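Local coordinates for cellulose-binding protein (PDB 2X32) that binds octaprenyl diphosphate, a long polyisoprenoid, within a YceI-like domain and has been implicated in plant cell wall breakdown, at residues 99-104 / 120-125; 132-137 / 171-176; 140-145 / 165-170. One frame throughout, in Å; residues are numbered along the deposited sequence. Where two conformers were deposited one is given.

Contact 1: 99-104 / 120-125; sequences DMLVDV and QLNVQR
Gln120 reaches over to Asp103 on the outward face of the sheet, the two side chains lying next to each other and pointing the same way. Its CB begins 3.7 Å from Asp103 OD1. CG, held anti to the backbone N (chi1 -169°), draws in to 3.4 Å from that same Asp103 OD1. Farther out CD comes within 4.0 Å of Leu101 CD1, and OE1 rests against the same methyl. The other branch turns back: Gln120 NE2 donates to the syn lone pair of Asp103 OD1 at 2.8 Å, in a bent bond (141° at the hydrogen). Glutamine suits this place because its chain is long enough to run beside Asp103 and Leu101 while its amide offers a donor to the carboxylate. Underneath, strands 99-109 and 115-125 form a beta hairpin of the curled antiparallel sheet of this YceI-like domain. Met100 with Val123 and Val102 with Leu121 are two of its hydrogen-bonded pairs, each joined by two backbone bonds. The inward face is apolar, with Val102 CG2 against Val123 CG2 at 3.8 Å, and both Leu121 and Val123 also touch the bound polyisoprenoid. Val104 CG1 meets Leu121 CD1, likewise 3.8 Å away, the two side chains crossing at about a right angle. On the outward face Asn122 ND2 donates to Gln136 OE1 of the next strand and, less certainly because Asp99 has two conformers, to Asp99 OD2.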
loop_
_atom_site.group_PDB
_atom_site.type_symbol
_atom_site.label_atom_id
_atom_site.label_comp_id
_atom_site.label_asym_id
_atom_site.label_seq_id
_atom_site.Cartn_x
_atom_site.Cartn_y
_atom_site.Cartn_z
ATOM N N ASP A 99 -14.590 15.803 -4.133
ATOM C CA ASP A 99 -13.698 15.086 -3.238
ATOM C C ASP A 99 -14.016 15.368 -1.784
ATOM O O ASP A 99 -14.765 16.297 -1.452
ATOM C CB ASP A 99 -12.266 15.501 -3.494
ATOM C CG ASP A 99 -11.876 16.750 -2.717
ATOM O OD1 ASP A 99 -12.614 17.789 -2.669
ATOM O OD2 ASP A 99 -10.825 16.699 -2.162
ATOM N N MET A 100 -13.451 14.560 -0.922
ATOM C CA MET A 100 -13.459 14.818 0.502
ATOM C C MET A 100 -12.185 14.256 1.082
ATOM O O MET A 100 -11.594 13.302 0.538
ATOM C CB MET A 100 -14.674 14.209 1.182
ATOM C CG MET A 100 -14.768 12.712 1.015
ATOM S SD MET A 100 -16.339 12.162 1.656
ATOM C CE MET A 100 -16.028 10.378 1.634
ATOM N N LEU A 101 -11.751 14.847 2.175
ATOM C CA LEU A 101 -10.642 14.343 2.988
ATOM C C LEU A 101 -11.207 13.453 4.085
ATOM O O LEU A 101 -12.186 13.848 4.782
ATOM C CB LEU A 101 -9.887 15.506 3.624
ATOM C CG LEU A 101 -9.305 16.497 2.686
ATOM C CD1 LEU A 101 -8.613 17.685 3.503
ATOM C CD2 LEU A 101 -8.338 15.798 1.749
ATOM N N VAL A 102 -10.575 12.314 4.315
ATOM C CA VAL A 102 -11.007 11.381 5.368
ATOM C C VAL A 102 -9.803 11.077 6.229
ATOM O O VAL A 102 -8.801 10.617 5.722
ATOM C CB VAL A 102 -11.569 10.057 4.748
ATOM C CG1 VAL A 102 -12.195 9.119 5.813
ATOM C CG2 VAL A 102 -12.623 10.338 3.671
ATOM N N ASP A 103 -9.869 11.371 7.516
ATOM C CA ASP A 103 -8.816 11.042 8.479
ATOM C C ASP A 103 -9.089 9.617 8.955
ATOM O O ASP A 103 -10.167 9.367 9.521
ATOM C CB ASP A 103 -8.902 12.010 9.635
ATOM C CG ASP A 103 -8.576 13.450 9.228
ATOM O OD1 ASP A 103 -7.658 13.610 8.413
ATOM O OD2 ASP A 103 -9.245 14.352 9.767
ATOM N N VAL A 104 -8.196 8.706 8.609
ATOM C CA VAL A 104 -8.350 7.268 8.912
ATOM C C VAL A 104 -7.336 6.764 9.904
ATOM O O VAL A 104 -6.223 7.231 9.979
ATOM C CB VAL A 104 -8.270 6.413 7.612
ATOM C CG1 VAL A 104 -9.219 6.890 6.556
ATOM C CG2 VAL A 104 -6.855 6.358 7.037
ATOM N N GLN A 120 -4.418 10.733 6.176
ATOM C CA GLN A 120 -5.549 11.358 5.550
ATOM C C GLN A 120 -5.613 10.874 4.093
ATOM O O GLN A 120 -4.579 10.854 3.392
ATOM C CB GLN A 120 -5.352 12.881 5.575
ATOM C CG GLN A 120 -6.518 13.626 5.200
ATOM C CD GLN A 120 -6.261 15.126 5.536
ATOM O OE1 GLN A 120 -5.419 15.752 4.868
ATOM N NE2 GLN A 120 -6.848 15.662 6.618
ATOM N N LEU A 121 -6.806 10.450 3.708
ATOM C CA LEU A 121 -7.080 9.985 2.347
ATOM C C LEU A 121 -7.922 10.998 1.619
ATOM O O LEU A 121 -8.728 11.724 2.215
ATOM C CB LEU A 121 -7.789 8.643 2.330
ATOM C CG LEU A 121 -7.061 7.539 3.114
ATOM C CD1 LEU A 121 -7.890 6.199 3.041
ATOM C CD2 LEU A 121 -5.623 7.293 2.646
ATOM N N ASN A 122 -7.673 11.080 0.303
ATOM C CA ASN A 122 -8.481 11.828 -0.603
ATOM C C ASN A 122 -9.408 10.845 -1.310
ATOM O O ASN A 122 -8.946 9.841 -1.860
ATOM C CB ASN A 122 -7.626 12.578 -1.628
ATOM C CG ASN A 122 -8.448 13.509 -2.460
ATOM O OD1 ASN A 122 -9.136 13.074 -3.423
ATOM N ND2 ASN A 122 -8.443 14.826 -2.098
ATOM N N VAL A 123 -10.709 11.099 -1.215
ATOM C CA VAL A 123 -11.705 10.296 -1.875
ATOM C C VAL A 123 -12.458 11.176 -2.858
ATOM O O VAL A 123 -13.030 12.196 -2.461
ATOM C CB VAL A 123 -12.694 9.690 -0.876
ATOM C CG1 VAL A 123 -13.802 8.827 -1.636
ATOM C CG2 VAL A 123 -11.952 8.876 0.208
ATOM N N GLN A 124 -12.456 10.798 -4.116
ATOM C CA GLN A 124 -13.144 11.577 -5.143
ATOM C C GLN A 124 -14.088 10.681 -5.914
ATOM O O GLN A 124 -13.706 9.560 -6.332
ATOM C CB GLN A 124 -12.148 12.230 -6.089
ATOM C CG GLN A 124 -12.843 13.175 -7.089
ATOM C CD GLN A 124 -11.876 13.841 -8.081
ATOM O OE1 GLN A 124 -10.829 13.295 -8.448
ATOM N NE2 GLN A 124 -12.281 14.995 -8.537
ATOM N N ARG A 125 -15.321 11.153 -6.116
ATOM C CA ARG A 125 -16.272 10.421 -6.940
ATOM C C ARG A 125 -16.022 10.714 -8.419
ATOM O O ARG A 125 -15.951 11.874 -8.841
ATOM C CB ARG A 125 -17.731 10.751 -6.601
ATOM C CG ARG A 125 -18.681 9.985 -7.489
ATOM C CD ARG A 125 -20.135 10.195 -7.157
ATOM N NE ARG A 125 -20.477 9.542 -5.883
ATOM C CZ ARG A 125 -20.626 8.234 -5.724
ATOM N NH1 ARG A 125 -20.516 7.373 -6.741
ATOM N NH2 ARG A 125 -20.865 7.753 -4.507
#

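Contact 2: 132-137 / 171-176; sequences MVQNQS and DFVLFY. With OTP ((2E,6E,10E,14E,18E,22E,26E)-3,7,11,15,19,23,27,31-octamethyldotriaconta-2,6,10,14,18,22,26,30-octaenyl trihydrogen diphosphate), chain C; IMD (imidazole), chain D.
Asn135 grips the neighbouring strand with both branches of its amide. OD1 accepts a hydrogen bond from the backbone N of Phe172, 3.0 Å away, and sits above the centre of that residue's ring, while ND2 gives an almost straight bond (177°) to Asp171 OD1 at 2.9 Å. The second hydrogen of ND2 goes to Ser137 O, so three bonds fix the amide's rotation. CG lies between the backbone N and the carbonyl carbon (chi1 54°), which brings it toward strand 171-176, where those bonds settle the amide's turn. An alanine here would probably leave Phe172 N and Asp171 OD1 without these partners and set the aspartate freer to turn.

Beyond the amide, Val133 and Leu174 exchange two backbone bonds. On the outward face Met132 CG packs 3.7 Å from both Val173 CG1 and Phe175 CE1, and its flexible thioether makes an oblique Met-aromatic contact with Phe175. On the inward face Phe172 CZ lies 3.7 Å from C12 of the prenyl chain, and Leu174 CD1 lies 3.5 Å from its C9. Tyr176 leans on the same chain, its hydroxyl held by Gln48 O. This antiparallel pairing, polar or mixed outside and apolar inside, forms part of the lipid-binding wall of a YceI-like beta fold.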
loop_
_atom_site.group_PDB
_atom_site.type_symbol
_atom_site.label_atom_id
_atom_site.label_comp_id
_atom_site.label_asym_id
_atom_site.label_seq_id
_atom_site.Cartn_x
_atom_site.Cartn_y
_atom_site.Cartn_z
ATOM N N MET A 132 -12.239 7.124 -6.566
ATOM C CA MET A 132 -10.784 7.122 -6.555
ATOM C C MET A 132 -10.294 7.515 -5.152
ATOM O O MET A 132 -10.713 8.574 -4.611
ATOM C CB MET A 132 -10.238 8.076 -7.625
ATOM C CG MET A 132 -8.718 8.105 -7.676
ATOM S SD MET A 132 -8.086 9.264 -8.929
ATOM C CE MET A 132 -8.865 10.799 -8.476
ATOM N N VAL A 133 -9.417 6.687 -4.595
ATOM C CA VAL A 133 -8.883 6.890 -3.254
ATOM C C VAL A 133 -7.380 6.938 -3.299
ATOM O O VAL A 133 -6.730 6.054 -3.839
ATOM C CB VAL A 133 -9.333 5.770 -2.268
ATOM C CG1 VAL A 133 -8.899 6.076 -0.837
ATOM C CG2 VAL A 133 -10.865 5.596 -2.339
ATOM N N GLN A 134 -6.828 7.982 -2.710
ATOM C CA GLN A 134 -5.376 8.104 -2.716
ATOM C C GLN A 134 -4.871 8.760 -1.443
ATOM O O GLN A 134 -5.621 9.419 -0.719
ATOM C CB GLN A 134 -4.955 8.818 -4.008
ATOM C CG GLN A 134 -5.452 10.289 -4.094
ATOM C CD GLN A 134 -5.182 10.899 -5.416
ATOM O OE1 GLN A 134 -4.045 10.854 -5.920
ATOM N NE2 GLN A 134 -6.230 11.453 -6.025
ATOM N N ASN A 135 -3.609 8.546 -1.139
ATOM C CA ASN A 135 -3.025 9.240 0.016
ATOM C C ASN A 135 -2.979 10.728 -0.266
ATOM O O ASN A 135 -2.460 11.186 -1.319
ATOM C CB ASN A 135 -1.636 8.706 0.382
ATOM C CG ASN A 135 -0.654 8.710 -0.795
ATOM O OD1 ASN A 135 -0.905 8.046 -1.820
ATOM N ND2 ASN A 135 0.490 9.373 -0.626
ATOM N N GLN A 136 -3.510 11.510 0.666
ATOM C CA GLN A 136 -3.569 12.949 0.468
ATOM C C GLN A 136 -2.234 13.564 0.570
ATOM O O GLN A 136 -1.973 14.583 -0.064
ATOM C CB GLN A 136 -4.529 13.571 1.479
ATOM C CG GLN A 136 -4.525 15.130 1.452
ATOM C CD GLN A 136 -5.020 15.755 0.164
ATOM O OE1 GLN A 136 -5.682 15.104 -0.644
ATOM N NE2 GLN A 136 -4.676 17.025 -0.052
ATOM N N SER A 137 -1.343 12.987 1.347
ATOM C CA SER A 137 -0.010 13.569 1.445
ATOM C C SER A 137 1.020 12.489 1.383
ATOM O O SER A 137 0.711 11.299 1.571
ATOM C CB SER A 137 0.114 14.358 2.716
ATOM O OG SER A 137 -0.121 13.508 3.813
ATOM N N ASP A 171 2.986 5.570 -2.023
ATOM C CA ASP A 171 1.928 6.275 -2.731
ATOM C C ASP A 171 1.005 5.314 -3.394
ATOM O O ASP A 171 1.425 4.249 -3.842
ATOM C CB ASP A 171 2.514 7.159 -3.800
ATOM C CG ASP A 171 3.218 8.319 -3.228
ATOM O OD1 ASP A 171 2.581 9.219 -2.658
ATOM O OD2 ASP A 171 4.459 8.358 -3.412
ATOM N N PHE A 172 -0.277 5.642 -3.449
ATOM C CA PHE A 172 -1.236 4.756 -4.101
ATOM C C PHE A 172 -2.350 5.536 -4.721
ATOM O O PHE A 172 -2.717 6.619 -4.241
ATOM C CB PHE A 172 -1.768 3.671 -3.157
ATOM C CG PHE A 172 -2.331 4.184 -1.833
ATOM C CD1 PHE A 172 -3.643 4.679 -1.735
ATOM C CD2 PHE A 172 -1.546 4.212 -0.696
ATOM C CE1 PHE A 172 -4.120 5.169 -0.547
ATOM C CE2 PHE A 172 -2.053 4.719 0.481
ATOM C CZ PHE A 172 -3.338 5.161 0.537
ATOM N N VAL A 173 -2.905 5.006 -5.785
ATOM C CA VAL A 173 -4.180 5.474 -6.382
ATOM C C VAL A 173 -5.019 4.213 -6.566
ATOM O O VAL A 173 -4.660 3.306 -7.335
ATOM C CB VAL A 173 -3.980 6.201 -7.689
ATOM C CG1 VAL A 173 -5.355 6.627 -8.264
ATOM C CG2 VAL A 173 -3.025 7.432 -7.490
ATOM N N LEU A 174 -6.138 4.150 -5.854
ATOM C CA LEU A 174 -7.014 2.982 -5.835
ATOM C C LEU A 174 -8.342 3.360 -6.466
ATOM O O LEU A 174 -8.890 4.439 -6.146
ATOM C CB LEU A 174 -7.249 2.524 -4.413
ATOM C CG LEU A 174 -5.980 2.240 -3.623
ATOM C CD1 LEU A 174 -6.334 1.912 -2.196
ATOM C CD2 LEU A 174 -5.050 1.157 -4.200
ATOM N N PHE A 175 -8.861 2.511 -7.336
ATOM C CA PHE A 175 -10.170 2.745 -7.922
ATOM C C PHE A 175 -11.099 1.684 -7.450
ATOM O O PHE A 175 -10.774 0.485 -7.533
ATOM C CB PHE A 175 -10.037 2.695 -9.444
ATOM C CG PHE A 175 -9.211 3.816 -10.004
ATOM C CD1 PHE A 175 -9.790 5.047 -10.342
ATOM C CD2 PHE A 175 -7.844 3.676 -10.186
ATOM C CE1 PHE A 175 -9.012 6.099 -10.821
ATOM C CE2 PHE A 175 -7.080 4.740 -10.679
ATOM C CZ PHE A 175 -7.650 5.925 -10.974
ATOM N N TYR A 176 -12.221 2.094 -6.861
ATOM C CA TYR A 176 -13.227 1.164 -6.368
ATOM C C TYR A 176 -14.524 1.391 -7.136
ATOM O O TYR A 176 -14.899 2.533 -7.431
ATOM C CB TYR A 176 -13.455 1.348 -4.839
ATOM C CG TYR A 176 -12.385 0.836 -3.944
ATOM C CD1 TYR A 176 -12.360 -0.460 -3.512
ATOM C CD2 TYR A 176 -11.351 1.658 -3.515
ATOM C CE1 TYR A 176 -11.383 -0.947 -2.644
ATOM C CE2 TYR A 176 -10.365 1.181 -2.686
ATOM C CZ TYR A 176 -10.367 -0.128 -2.260
ATOM O OH TYR A 176 -9.399 -0.634 -1.421
HETATM O O7 OTP C . 23.349 -0.765 -5.511
HETATM P P2 OTP C . 23.198 -2.183 -5.996
HETATM O O5 OTP C . 24.442 -3.022 -5.759
HETATM O O6 OTP C . 22.612 -2.312 -7.376
HETATM O O4 OTP C . 22.105 -2.834 -4.945
HETATM P P1 OTP C . 20.589 -3.286 -5.274
HETATM O O2 OTP C . 19.787 -1.999 -5.293
HETATM O O3 OTP C . 20.459 -4.352 -6.344
HETATM O O1 OTP C . 19.995 -3.976 -3.936
HETATM C C40 OTP C . 19.749 -3.117 -2.804
HETATM C C39 OTP C . 18.262 -3.138 -2.426
HETATM C C37 OTP C . 17.561 -2.047 -2.181
HETATM C C38 OTP C . 18.050 -0.596 -2.267
HETATM C C36 OTP C . 16.101 -2.180 -1.759
HETATM C C35 OTP C . 15.836 -1.876 -0.308
HETATM C C34 OTP C . 14.327 -1.937 0.002
HETATM C C32 OTP C . 13.680 -1.162 0.880
HETATM C C33 OTP C . 14.352 -0.047 1.608
HETATM C C31 OTP C . 12.158 -1.336 0.985
HETATM C C30 OTP C . 11.572 -1.641 2.340
HETATM C C29 OTP C . 10.048 -1.679 2.308
HETATM C C27 OTP C . 9.264 -1.248 3.291
HETATM C C28 OTP C . 9.758 -0.759 4.650
HETATM C C26 OTP C . 7.763 -1.170 3.117
HETATM C C25 OTP C . 7.214 -1.528 1.753
HETATM C C24 OTP C . 5.780 -1.035 1.494
HETATM C C22 OTP C . 4.672 -1.769 1.566
HETATM C C23 OTP C . 4.615 -3.262 1.777
HETATM C C21 OTP C . 3.358 -1.076 1.352
HETATM C C20 OTP C . 2.500 -0.971 2.641
HETATM C C19 OTP C . 1.135 -0.317 2.422
HETATM C C17 OTP C . 0.789 0.921 2.770
HETATM C C18 OTP C . 1.592 1.861 3.600
HETATM C C16 OTP C . -0.554 1.457 2.298
HETATM C C15 OTP C . -1.462 1.838 3.431
HETATM C C14 OTP C . -2.885 2.022 2.966
HETATM C C12 OTP C . -3.753 2.937 3.463
HETATM C C13 OTP C . -3.341 3.948 4.531
HETATM C C11 OTP C . -5.167 3.036 2.992
HETATM C C10 OTP C . -5.566 2.228 1.823
HETATM C C9 OTP C . -6.932 2.548 1.212
HETATM C C7 OTP C . -8.056 1.824 1.334
HETATM C C8 OTP C . -8.176 0.468 2.000
HETATM C C6 OTP C . -9.319 2.377 0.715
HETATM C C5 OTP C . -10.222 3.105 1.692
HETATM C C4 OTP C . -11.511 3.555 1.070
HETATM C C2 OTP C . -12.113 4.707 1.381
HETATM C C3 OTP C . -11.689 5.738 2.369
HETATM C C1 OTP C . -13.416 5.018 0.699
HETATM N N1 IMD D . 0.301 9.568 -5.802
HETATM C C2 IMD D . -0.889 10.011 -6.303
HETATM N N3 IMD D . -1.672 10.372 -5.247
HETATM C C4 IMD D . -1.017 10.170 -4.076
HETATM C C5 IMD D . 0.228 9.653 -4.435
#

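Contact 3: 140-145 / 165-170. With OTP ((2E,6E,10E,14E,18E,22E,26E)-3,7,11,15,19,23,27,31-octamethyldotriaconta-2,6,10,14,18,22,26,30-octaenyl trihydrogen diphosphate), chain C.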
loop_
_atom_site.group_PDB
_atom_site.type_symbol
_atom_site.label_atom_id
_atom_site.label_comp_id
_atom_site.label_asym_id
_atom_site.label_seq_id
_atom_site.Cartn_x
_atom_site.Cartn_y
_atom_site.Cartn_z
ATOM N N LEU A 140 4.901 7.995 4.883
ATOM C CA LEU A 140 6.179 7.346 5.123
ATOM C C LEU A 140 5.966 6.159 6.027
ATOM O O LEU A 140 5.265 6.278 7.060
ATOM C CB LEU A 140 7.124 8.335 5.806
ATOM C CG LEU A 140 7.384 9.660 5.082
ATOM C CD1 LEU A 140 8.018 10.663 6.060
ATOM C CD2 LEU A 140 8.229 9.419 3.781
ATOM N N ILE A 141 6.560 5.029 5.678
ATOM C CA ILE A 141 6.556 3.818 6.495
ATOM C C ILE A 141 7.968 3.624 7.036
ATOM O O ILE A 141 8.971 3.802 6.300
ATOM C CB ILE A 141 6.257 2.545 5.622
ATOM C CG1 ILE A 141 4.811 2.547 5.145
ATOM C CG2 ILE A 141 6.620 1.252 6.390
ATOM C CD1 ILE A 141 3.822 2.441 6.335
ATOM N N LYS A 142 8.066 3.262 8.304
ATOM C CA LYS A 142 9.351 2.966 8.922
ATOM C C LYS A 142 9.532 1.456 9.004
ATOM O O LYS A 142 8.677 0.754 9.548
ATOM C CB LYS A 142 9.400 3.592 10.338
ATOM C CG LYS A 142 9.425 5.120 10.289
ATOM C CD LYS A 142 9.755 5.799 11.585
ATOM C CE LYS A 142 9.970 7.342 11.352
ATOM N NZ LYS A 142 10.741 7.609 10.054
ATOM N N ALA A 143 10.601 0.943 8.409
ATOM C CA ALA A 143 10.795 -0.514 8.398
ATOM C C ALA A 143 10.773 -1.153 9.783
ATOM O O ALA A 143 10.281 -2.265 9.935
ATOM C CB ALA A 143 12.113 -0.842 7.693
ATOM N N ALA A 144 11.295 -0.433 10.775
ATOM C CA ALA A 144 11.354 -0.954 12.119
ATOM C C ALA A 144 9.977 -1.177 12.735
ATOM O O ALA A 144 9.810 -2.104 13.575
ATOM C CB ALA A 144 12.205 -0.094 12.977
ATOM N N ASP A 145 8.974 -0.439 12.265
ATOM C CA ASP A 145 7.617 -0.653 12.752
ATOM C C ASP A 145 7.047 -2.030 12.387
ATOM O O ASP A 145 6.054 -2.490 12.980
ATOM C CB ASP A 145 6.705 0.452 12.270
ATOM C CG ASP A 145 6.903 1.743 13.023
ATOM O OD1 ASP A 145 7.543 1.691 14.118
ATOM O OD2 ASP A 145 6.532 2.803 12.452
ATOM N N SER A 165 18.266 3.456 3.376
ATOM C CA SER A 165 17.386 4.114 4.338
ATOM C C SER A 165 16.316 3.129 4.813
ATOM O O SER A 165 15.810 2.308 4.030
ATOM C CB SER A 165 16.713 5.337 3.763
ATOM O OG SER A 165 15.729 5.823 4.672
ATOM N N THR A 166 15.939 3.236 6.086
ATOM C CA THR A 166 14.859 2.414 6.644
ATOM C C THR A 166 13.501 3.086 6.621
ATOM O O THR A 166 12.535 2.541 7.103
ATOM C CB THR A 166 15.193 1.993 8.058
ATOM O OG1 THR A 166 15.490 3.144 8.822
ATOM C CG2 THR A 166 16.431 1.087 8.050
ATOM N N THR A 167 13.417 4.282 6.050
ATOM C CA THR A 167 12.143 4.958 5.873
ATOM C C THR A 167 11.758 4.893 4.391
ATOM O O THR A 167 12.575 5.155 3.481
ATOM C CB THR A 167 12.236 6.425 6.313
ATOM O OG1 THR A 167 12.634 6.483 7.692
ATOM C CG2 THR A 167 10.902 7.126 6.170
ATOM N N VAL A 168 10.505 4.540 4.139
ATOM C CA VAL A 168 10.020 4.267 2.806
ATOM C C VAL A 168 8.717 5.038 2.495
ATOM O O VAL A 168 7.651 4.737 3.041
ATOM C CB VAL A 168 9.820 2.735 2.681
ATOM C CG1 VAL A 168 9.235 2.323 1.343
ATOM C CG2 VAL A 168 11.167 2.027 2.872
ATOM N N PRO A 169 8.772 6.051 1.589
ATOM C CA PRO A 169 7.530 6.678 1.116
ATOM C C PRO A 169 6.660 5.710 0.335
ATOM O O PRO A 169 7.168 4.965 -0.505
ATOM C CB PRO A 169 8.035 7.772 0.130
ATOM C CG PRO A 169 9.453 7.999 0.572
ATOM C CD PRO A 169 9.961 6.722 1.018
ATOM N N VAL A 170 5.364 5.734 0.588
ATOM C CA VAL A 170 4.392 4.893 -0.131
ATOM C C VAL A 170 3.344 5.803 -0.752
ATOM O O VAL A 170 2.897 6.731 -0.101
ATOM C CB VAL A 170 3.722 3.906 0.832
ATOM C CG1 VAL A 170 2.575 3.112 0.113
ATOM C CG2 VAL A 170 4.732 2.977 1.387
HETATM O O7 OTP C . 23.349 -0.765 -5.511
HETATM P P2 OTP C . 23.198 -2.183 -5.996
HETATM O O5 OTP C . 24.442 -3.022 -5.759
HETATM O O6 OTP C . 22.612 -2.312 -7.376
HETATM O O4 OTP C . 22.105 -2.834 -4.945
HETATM P P1 OTP C . 20.589 -3.286 -5.274
HETATM O O2 OTP C . 19.787 -1.999 -5.293
HETATM O O3 OTP C . 20.459 -4.352 -6.344
HETATM O O1 OTP C . 19.995 -3.976 -3.936
HETATM C C40 OTP C . 19.749 -3.117 -2.804
HETATM C C39 OTP C . 18.262 -3.138 -2.426
HETATM C C37 OTP C . 17.561 -2.047 -2.181
HETATM C C38 OTP C . 18.050 -0.596 -2.267
HETATM C C36 OTP C . 16.101 -2.180 -1.759
HETATM C C35 OTP C . 15.836 -1.876 -0.308
HETATM C C34 OTP C . 14.327 -1.937 0.002
HETATM C C32 OTP C . 13.680 -1.162 0.880
HETATM C C33 OTP C . 14.352 -0.047 1.608
HETATM C C31 OTP C . 12.158 -1.336 0.985
HETATM C C30 OTP C . 11.572 -1.641 2.340
HETATM C C29 OTP C . 10.048 -1.679 2.308
HETATM C C27 OTP C . 9.264 -1.248 3.291
HETATM C C28 OTP C . 9.758 -0.759 4.650
HETATM C C26 OTP C . 7.763 -1.170 3.117
HETATM C C25 OTP C . 7.214 -1.528 1.753
HETATM C C24 OTP C . 5.780 -1.035 1.494
HETATM C C22 OTP C . 4.672 -1.769 1.566
HETATM C C23 OTP C . 4.615 -3.262 1.777
HETATM C C21 OTP C . 3.358 -1.076 1.352
HETATM C C20 OTP C . 2.500 -0.971 2.641
HETATM C C19 OTP C . 1.135 -0.317 2.422
HETATM C C17 OTP C . 0.789 0.921 2.770
HETATM C C18 OTP C . 1.592 1.861 3.600
HETATM C C16 OTP C . -0.554 1.457 2.298
HETATM C C15 OTP C . -1.462 1.838 3.431
HETATM C C14 OTP C . -2.885 2.022 2.966
HETATM C C12 OTP C . -3.753 2.937 3.463
HETATM C C13 OTP C . -3.341 3.948 4.531
HETATM C C11 OTP C . -5.167 3.036 2.992
HETATM C C10 OTP C . -5.566 2.228 1.823
HETATM C C9 OTP C . -6.932 2.548 1.212
HETATM C C7 OTP C . -8.056 1.824 1.334
HETATM C C8 OTP C . -8.176 0.468 2.000
HETATM C C6 OTP C . -9.319 2.377 0.715
HETATM C C5 OTP C . -10.222 3.105 1.692
HETATM C C4 OTP C . -11.511 3.555 1.070
HETATM C C2 OTP C . -12.113 4.707 1.381
HETATM C C3 OTP C . -11.689 5.738 2.369
HETATM C C1 OTP C . -13.416 5.018 0.699
#
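Ile141 and Val168 join by their peptide groups, the flat groups of a contact that has no aromatic ring. Ile141 N stands above the plane of the Val168 carbonyl, 42° out of it, whereas Val168 N comes nearly in line with the C=O of Ile141. The puckered ring of Pro169 is the other compact group: Leu140 CD2, in one of its two conformers, lies 3.7 Å from Pro169 CG, the two side chains crossing at a slant. Proline is tolerated at this non-hydrogen-bonded position because the pairing with Leu140 asks nothing of its nitrogen, while its carbonyl oxygen takes the backbone bond from Val21 on strand 7-24.

Farther along the outer face Lys142 and Thr167 lie side by side. The lysine bends at its last torsion (chi4 -40°), bringing NZ to 3.2 Å from Thr167 OG1 in a weak hydrogen bond. Ala143 N, at the first residue of the 3-10 segment 143-145, donates to Thr166 O at 2.8 Å. Just ahead of strand 167-170, Ser165 OG accepts from Thr167 N at 3.1 Å, an ST turn.

The inward side chains are aliphatic. Ile141 CG1 touches Val170 CG2 at 3.8 Å, and the tip of the isoleucine, CD1, lies 3.6 Å from C18, a methyl branch of the prenyl chain. Val168 CG2 meets another branch methyl, C28, also at 3.6 Å. Ala143 CB reaches C28 too, and its small size suits a place where the backbone turns close to both the lipid and Ile152 of helix 149-158. Ile141, Ala143, Val168 and Val170 thus line part of the polyisoprenoid pocket, carried by two neighbouring antiparallel strands, and the turn that follows one of them, in the curled sheet of this YceI-like domain.

The three contacts line up along one sheet and one ligand. Contacts 1 and 2 have centres about 9 Å apart and are stitched together where strands 115-125 and 130-142 pair: Asn122 N lies 2.8 Å from Gln134 O, a probable hydrogen bond. On the ligand side Leu121 CD2 packs on Phe172 CZ at 3.8 Å. Contacts 2 and 3 use the same two strands, 130-142 and 167-177, with centres about 19 Å apart; contacts 1 and 3 do not touch. The prenyl chain passes contact 3, then contact 2, and ends near Val123 of contact 1, while its diphosphate extends beyond contact 3, and Lys24 hydrogen-bonds the ligand.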